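Local coordinates for protein integral membrane indolylacetylinositol arabinosyltransferase EmbC (Mycolicibacterium smegmatis, PDB 7BVE) that probably transfers arabinose units to build the arabinan of the mycobacterial cell wall, as an integral membrane glycosyltransferase that is bound here by the drug ethambutol, at residues L35-Q49 against A1053-W1066. Sequence-based numbering, arbitrary orientation.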
loop_
_atom_site.group_PDB
_atom_site.type_symbol
_atom_site.label_atom_id
_atom_site.label_comp_id
_atom_site.label_asym_id
_atom_site.label_seq_id
_atom_site.Cartn_x
_atom_site.Cartn_y
_atom_site.Cartn_z
ATOM N N LEU A 35 -22.539 -36.956 10.771
ATOM C CA LEU A 35 -22.553 -37.332 12.177
ATOM C C LEU A 35 -22.503 -38.837 12.381
ATOM O O LEU A 35 -22.696 -39.312 13.500
ATOM C CB LEU A 35 -23.797 -36.761 12.848
ATOM C CG LEU A 35 -23.912 -35.245 12.901
ATOM C CD1 LEU A 35 -25.295 -34.876 13.352
ATOM C CD2 LEU A 35 -22.887 -34.693 13.851
ATOM N N LEU A 36 -22.259 -39.585 11.340
ATOM C CA LEU A 36 -22.182 -41.036 11.373
ATOM C C LEU A 36 -20.771 -41.477 11.753
ATOM O O LEU A 36 -19.820 -40.709 11.598
ATOM C CB LEU A 36 -22.597 -41.590 10.011
ATOM C CG LEU A 36 -24.094 -41.435 9.751
ATOM C CD1 LEU A 36 -24.420 -41.778 8.331
ATOM C CD2 LEU A 36 -24.880 -42.326 10.681
ATOM N N PRO A 37 -20.600 -42.691 12.294
ATOM C CA PRO A 37 -19.280 -43.102 12.798
ATOM C C PRO A 37 -18.226 -43.270 11.713
ATOM O O PRO A 37 -18.507 -43.309 10.517
ATOM C CB PRO A 37 -19.569 -44.440 13.479
ATOM C CG PRO A 37 -20.970 -44.373 13.846
ATOM C CD PRO A 37 -21.645 -43.620 12.762
ATOM N N VAL A 38 -16.975 -43.344 12.164
ATOM C CA VAL A 38 -15.807 -43.621 11.337
ATOM C C VAL A 38 -14.951 -44.654 12.057
ATOM O O VAL A 38 -15.338 -45.195 13.090
ATOM C CB VAL A 38 -14.975 -42.361 11.030
ATOM C CG1 VAL A 38 -15.710 -41.451 10.090
ATOM C CG2 VAL A 38 -14.637 -41.640 12.307
ATOM N N GLU A 39 -13.784 -44.944 11.489
ATOM C CA GLU A 39 -12.832 -45.891 12.065
ATOM C C GLU A 39 -11.444 -45.262 12.073
ATOM O O GLU A 39 -10.776 -45.208 11.039
ATOM C CB GLU A 39 -12.828 -47.198 11.292
ATOM C CG GLU A 39 -14.085 -48.000 11.459
ATOM C CD GLU A 39 -14.081 -49.264 10.633
ATOM O OE1 GLU A 39 -13.163 -49.432 9.807
ATOM O OE2 GLU A 39 -14.994 -50.095 10.816
ATOM N N GLN A 40 -11.002 -44.805 13.238
ATOM C CA GLN A 40 -9.679 -44.226 13.380
ATOM C C GLN A 40 -8.625 -45.332 13.390
ATOM O O GLN A 40 -8.884 -46.463 13.806
ATOM C CB GLN A 40 -9.593 -43.417 14.674
ATOM C CG GLN A 40 -8.403 -42.494 14.800
ATOM C CD GLN A 40 -8.196 -42.001 16.208
ATOM O OE1 GLN A 40 -8.866 -42.435 17.136
ATOM N NE2 GLN A 40 -7.260 -41.088 16.381
ATOM N N THR A 41 -7.427 -45.003 12.909
ATOM C CA THR A 41 -6.246 -45.851 13.047
ATOM C C THR A 41 -5.360 -45.232 14.120
ATOM O O THR A 41 -4.760 -44.178 13.901
ATOM C CB THR A 41 -5.488 -45.984 11.729
ATOM O OG1 THR A 41 -6.346 -46.554 10.739
ATOM C CG2 THR A 41 -4.285 -46.883 11.901
ATOM N N THR A 42 -5.287 -45.884 15.276
ATOM C CA THR A 42 -4.523 -45.362 16.398
ATOM C C THR A 42 -3.068 -45.794 16.298
ATOM O O THR A 42 -2.773 -46.935 15.945
ATOM C CB THR A 42 -5.116 -45.854 17.714
ATOM O OG1 THR A 42 -5.054 -47.282 17.752
ATOM C CG2 THR A 42 -6.559 -45.419 17.848
ATOM N N ALA A 43 -2.157 -44.883 16.634
ATOM C CA ALA A 43 -0.727 -45.117 16.473
ATOM C C ALA A 43 0.021 -44.482 17.632
ATOM O O ALA A 43 -0.077 -43.271 17.836
ATOM C CB ALA A 43 -0.231 -44.540 15.150
ATOM N N GLU A 44 0.774 -45.283 18.382
ATOM C CA GLU A 44 1.581 -44.757 19.470
ATOM C C GLU A 44 3.033 -45.181 19.315
ATOM O O GLU A 44 3.357 -46.133 18.605
ATOM C CB GLU A 44 1.078 -45.206 20.840
ATOM C CG GLU A 44 1.281 -46.663 21.126
ATOM C CD GLU A 44 0.859 -47.028 22.526
ATOM O OE1 GLU A 44 0.410 -46.126 23.263
ATOM O OE2 GLU A 44 0.983 -48.214 22.895
ATOM N N LEU A 45 3.903 -44.461 20.017
ATOM C CA LEU A 45 5.349 -44.642 19.960
ATOM C C LEU A 45 5.855 -45.089 21.323
ATOM O O LEU A 45 5.903 -44.291 22.261
ATOM C CB LEU A 45 6.025 -43.344 19.534
ATOM C CG LEU A 45 7.549 -43.303 19.533
ATOM C CD1 LEU A 45 8.107 -44.325 18.579
ATOM C CD2 LEU A 45 8.030 -41.911 19.177
ATOM N N ASN A 46 6.236 -46.354 21.435
ATOM C CA ASN A 46 6.877 -46.888 22.627
ATOM C C ASN A 46 8.366 -46.998 22.335
ATOM O O ASN A 46 8.759 -47.740 21.434
ATOM C CB ASN A 46 6.294 -48.251 22.983
ATOM C CG ASN A 46 4.845 -48.173 23.412
ATOM O OD1 ASN A 46 4.461 -47.294 24.181
ATOM N ND2 ASN A 46 4.028 -49.091 22.912
ATOM N N TRP A 47 9.200 -46.266 23.097
ATOM C CA TRP A 47 10.535 -45.946 22.586
ATOM C C TRP A 47 11.547 -47.084 22.628
ATOM O O TRP A 47 12.205 -47.316 21.598
ATOM C CB TRP A 47 11.091 -44.690 23.258
ATOM C CG TRP A 47 12.537 -44.505 22.882
ATOM C CD1 TRP A 47 13.040 -44.333 21.630
ATOM C CD2 TRP A 47 13.662 -44.497 23.765
ATOM N NE1 TRP A 47 14.402 -44.217 21.676
ATOM C CE2 TRP A 47 14.811 -44.312 22.976
ATOM C CE3 TRP A 47 13.809 -44.618 25.150
ATOM C CZ2 TRP A 47 16.081 -44.234 23.523
ATOM C CZ3 TRP A 47 15.071 -44.552 25.686
ATOM C CH2 TRP A 47 16.191 -44.363 24.876
ATOM N N PRO A 48 11.802 -47.786 23.776
ATOM C CA PRO A 48 12.894 -48.769 23.713
ATOM C C PRO A 48 12.488 -49.980 22.895
ATOM O O PRO A 48 11.767 -50.869 23.359
ATOM C CB PRO A 48 13.143 -49.127 25.183
ATOM C CG PRO A 48 12.539 -48.029 25.931
ATOM C CD PRO A 48 11.324 -47.667 25.164
ATOM N N GLN A 49 12.981 -50.008 21.659
ATOM C CA GLN A 49 12.455 -50.935 20.669
ATOM C C GLN A 49 13.002 -52.337 20.892
ATOM O O GLN A 49 12.245 -53.280 21.145
ATOM C CB GLN A 49 12.790 -50.447 19.256
ATOM C CG GLN A 49 12.245 -49.071 18.858
ATOM C CD GLN A 49 10.736 -48.993 18.833
ATOM O OE1 GLN A 49 10.052 -49.985 18.597
ATOM N NE2 GLN A 49 10.209 -47.793 19.014
ATOM N N ALA A 1053 11.583 -45.019 13.468
ATOM C CA ALA A 1053 10.842 -45.696 14.520
ATOM C C ALA A 1053 9.838 -46.655 13.898
ATOM O O ALA A 1053 9.573 -46.622 12.694
ATOM C CB ALA A 1053 10.159 -44.677 15.421
ATOM N N ARG A 1054 9.252 -47.522 14.718
ATOM C CA ARG A 1054 8.142 -48.352 14.263
ATOM C C ARG A 1054 6.972 -48.075 15.202
ATOM O O ARG A 1054 7.166 -47.855 16.401
ATOM C CB ARG A 1054 8.520 -49.826 14.216
ATOM C CG ARG A 1054 8.780 -50.485 15.546
ATOM C CD ARG A 1054 9.298 -51.883 15.345
ATOM N NE ARG A 1054 10.642 -51.867 14.782
ATOM C CZ ARG A 1054 11.273 -52.946 14.337
ATOM N NH1 ARG A 1054 10.674 -54.128 14.383
ATOM N NH2 ARG A 1054 12.495 -52.844 13.839
ATOM N N LEU A 1055 5.774 -48.026 14.641
ATOM C CA LEU A 1055 4.619 -47.612 15.413
ATOM C C LEU A 1055 3.707 -48.800 15.679
ATOM O O LEU A 1055 3.572 -49.703 14.850
ATOM C CB LEU A 1055 3.850 -46.524 14.674
ATOM C CG LEU A 1055 4.651 -45.282 14.304
ATOM C CD1 LEU A 1055 3.757 -44.284 13.609
ATOM C CD2 LEU A 1055 5.314 -44.677 15.511
ATOM N N ASP A 1056 3.079 -48.792 16.846
ATOM C CA ASP A 1056 2.170 -49.852 17.250
ATOM C C ASP A 1056 0.751 -49.440 16.884
ATOM O O ASP A 1056 0.179 -48.546 17.515
ATOM C CB ASP A 1056 2.295 -50.125 18.744
ATOM C CG ASP A 1056 3.648 -50.688 19.113
ATOM O OD1 ASP A 1056 4.258 -51.370 18.266
ATOM O OD2 ASP A 1056 4.112 -50.444 20.244
ATOM N N LEU A 1057 0.187 -50.096 15.876
ATOM C CA LEU A 1057 -1.075 -49.692 15.277
ATOM C C LEU A 1057 -2.256 -50.412 15.913
ATOM O O LEU A 1057 -2.139 -51.524 16.431
ATOM C CB LEU A 1057 -1.058 -49.952 13.771
ATOM C CG LEU A 1057 -0.047 -49.113 13.000
ATOM C CD1 LEU A 1057 0.016 -49.566 11.565
ATOM C CD2 LEU A 1057 -0.414 -47.662 13.074
ATOM N N GLY A 1058 -3.408 -49.749 15.863
ATOM C CA GLY A 1058 -4.650 -50.303 16.362
ATOM C C GLY A 1058 -5.841 -49.837 15.554
ATOM O O GLY A 1058 -5.669 -49.211 14.507
ATOM N N THR A 1059 -7.053 -50.135 16.013
ATOM C CA THR A 1059 -8.257 -49.711 15.315
ATOM C C THR A 1059 -9.310 -49.346 16.348
ATOM O O THR A 1059 -9.589 -50.132 17.255
ATOM C CB THR A 1059 -8.784 -50.811 14.383
ATOM O OG1 THR A 1059 -7.761 -51.183 13.452
ATOM C CG2 THR A 1059 -9.995 -50.334 13.603
ATOM N N ALA A 1060 -9.884 -48.152 16.213
ATOM C CA ALA A 1060 -10.907 -47.679 17.130
ATOM C C ALA A 1060 -12.061 -47.074 16.351
ATOM O O ALA A 1060 -11.844 -46.333 15.391
ATOM C CB ALA A 1060 -10.345 -46.643 18.099
ATOM N N THR A 1061 -13.283 -47.378 16.778
ATOM C CA THR A 1061 -14.488 -46.818 16.180
ATOM C C THR A 1061 -14.866 -45.542 16.915
ATOM O O THR A 1061 -15.099 -45.562 18.125
ATOM C CB THR A 1061 -15.641 -47.813 16.221
ATOM O OG1 THR A 1061 -15.305 -48.964 15.440
ATOM C CG2 THR A 1061 -16.895 -47.184 15.665
ATOM N N ARG A 1062 -14.921 -44.444 16.181
ATOM C CA ARG A 1062 -15.165 -43.118 16.716
ATOM C C ARG A 1062 -16.510 -42.610 16.223
ATOM O O ARG A 1062 -17.119 -43.187 15.327
ATOM C CB ARG A 1062 -14.038 -42.184 16.287
ATOM C CG ARG A 1062 -12.696 -42.597 16.827
ATOM C CD ARG A 1062 -12.628 -42.280 18.285
ATOM N NE ARG A 1062 -11.311 -42.503 18.863
ATOM C CZ ARG A 1062 -10.992 -43.519 19.655
ATOM N NH1 ARG A 1062 -11.905 -44.399 20.020
ATOM N NH2 ARG A 1062 -9.759 -43.614 20.118
ATOM N N SER A 1063 -16.978 -41.526 16.816
ATOM C CA SER A 1063 -18.254 -40.951 16.431
ATOM C C SER A 1063 -18.024 -39.724 15.558
ATOM O O SER A 1063 -16.901 -39.423 15.154
ATOM C CB SER A 1063 -19.080 -40.624 17.668
ATOM O OG SER A 1063 -18.470 -39.599 18.422
ATOM N N GLY A 1064 -19.093 -39.007 15.254
ATOM C CA GLY A 1064 -19.006 -37.878 14.361
ATOM C C GLY A 1064 -18.766 -36.544 15.011
ATOM O O GLY A 1064 -18.621 -35.544 14.307
ATOM N N TRP A 1065 -18.730 -36.487 16.340
ATOM C CA TRP A 1065 -18.421 -35.262 17.064
ATOM C C TRP A 1065 -17.228 -35.443 17.990
ATOM O O TRP A 1065 -16.987 -34.589 18.848
ATOM C CB TRP A 1065 -19.640 -34.785 17.861
ATOM C CG TRP A 1065 -20.137 -35.792 18.834
ATOM C CD1 TRP A 1065 -19.746 -35.940 20.126
ATOM C CD2 TRP A 1065 -21.116 -36.804 18.593
ATOM N NE1 TRP A 1065 -20.418 -36.981 20.708
ATOM C CE2 TRP A 1065 -21.265 -37.529 19.785
ATOM C CE3 TRP A 1065 -21.880 -37.167 17.485
ATOM C CZ2 TRP A 1065 -22.144 -38.595 19.901
ATOM C CZ3 TRP A 1065 -22.751 -38.224 17.601
ATOM C CH2 TRP A 1065 -22.877 -38.926 18.801
ATOM N N TRP A 1066 -16.479 -36.527 17.830
ATOM C CA TRP A 1066 -15.370 -36.845 18.714
ATOM C C TRP A 1066 -14.169 -35.961 18.412
ATOM O O TRP A 1066 -13.927 -35.594 17.261
ATOM C CB TRP A 1066 -14.992 -38.307 18.536
ATOM C CG TRP A 1066 -13.866 -38.750 19.369
ATOM C CD1 TRP A 1066 -13.888 -39.030 20.695
ATOM C CD2 TRP A 1066 -12.514 -38.895 18.949
ATOM N NE1 TRP A 1066 -12.637 -39.390 21.122
ATOM C CE2 TRP A 1066 -11.774 -39.313 20.063
ATOM C CE3 TRP A 1066 -11.860 -38.742 17.723
ATOM C CZ2 TRP A 1066 -10.416 -39.563 19.993
ATOM C CZ3 TRP A 1066 -10.521 -38.991 17.656
ATOM C CH2 TRP A 1066 -9.809 -39.401 18.781
#
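Gln40 and Arg1062 meet on one face of an antiparallel strand pair. With CG anti to the backbone N (chi1 -166°) and the chain extended beyond it, Gln40 carries OE1 to 3.0 Å from Arg1062 NE, the amide and guanidinium planes turned 64° apart. The amide's NE2 donates to the backbone O of Thr206, a bond that anchors it to the neighbouring part of the sheet domain. Trp1066 completes this cluster: Arg1062 CD sits over the centre of its indole, 3.4 Å above the plane, while the ring's CH2 lies 3.6 Å from Gln40 OE1. Ala1060 CB covers part of one guanidinium face.

At the other end Asn46 ND2 donates to two acids, reaching Asp1056 OD2 at 3.0 Å nearly along its C-O axis and Glu44 OE2 from above the carboxylate plane. An amide nitrogen between the two carboxylates probably eases the repulsion between them, and Ser201 fixes the amide by bonding to OD1. On the opposite face Ala43 CB touches Leu1057 CD2 at 3.8 Å; farther along, Leu45 CD1 packs on Ala1053 CB.

Between the two layers of side chains, paired backbone bonds link Val38 with Arg1062 and Gln40 with Ala1060. Within the interruption of both strands Gly1058 N still bonds Thr42 O at 2.9 Å, and beyond it Asp1056 N bonds Glu44 O. Strand 38-46 also bonds to Ala202 and Ile204 along its other edge. Strand 1056-1062, from the C-terminal domain, thus becomes the outermost strand, within this chain, of the antiparallel sheet of the N-terminal concanavalin-like domain, joining the two ends of the chain through an intrachain antiparallel strand pairing.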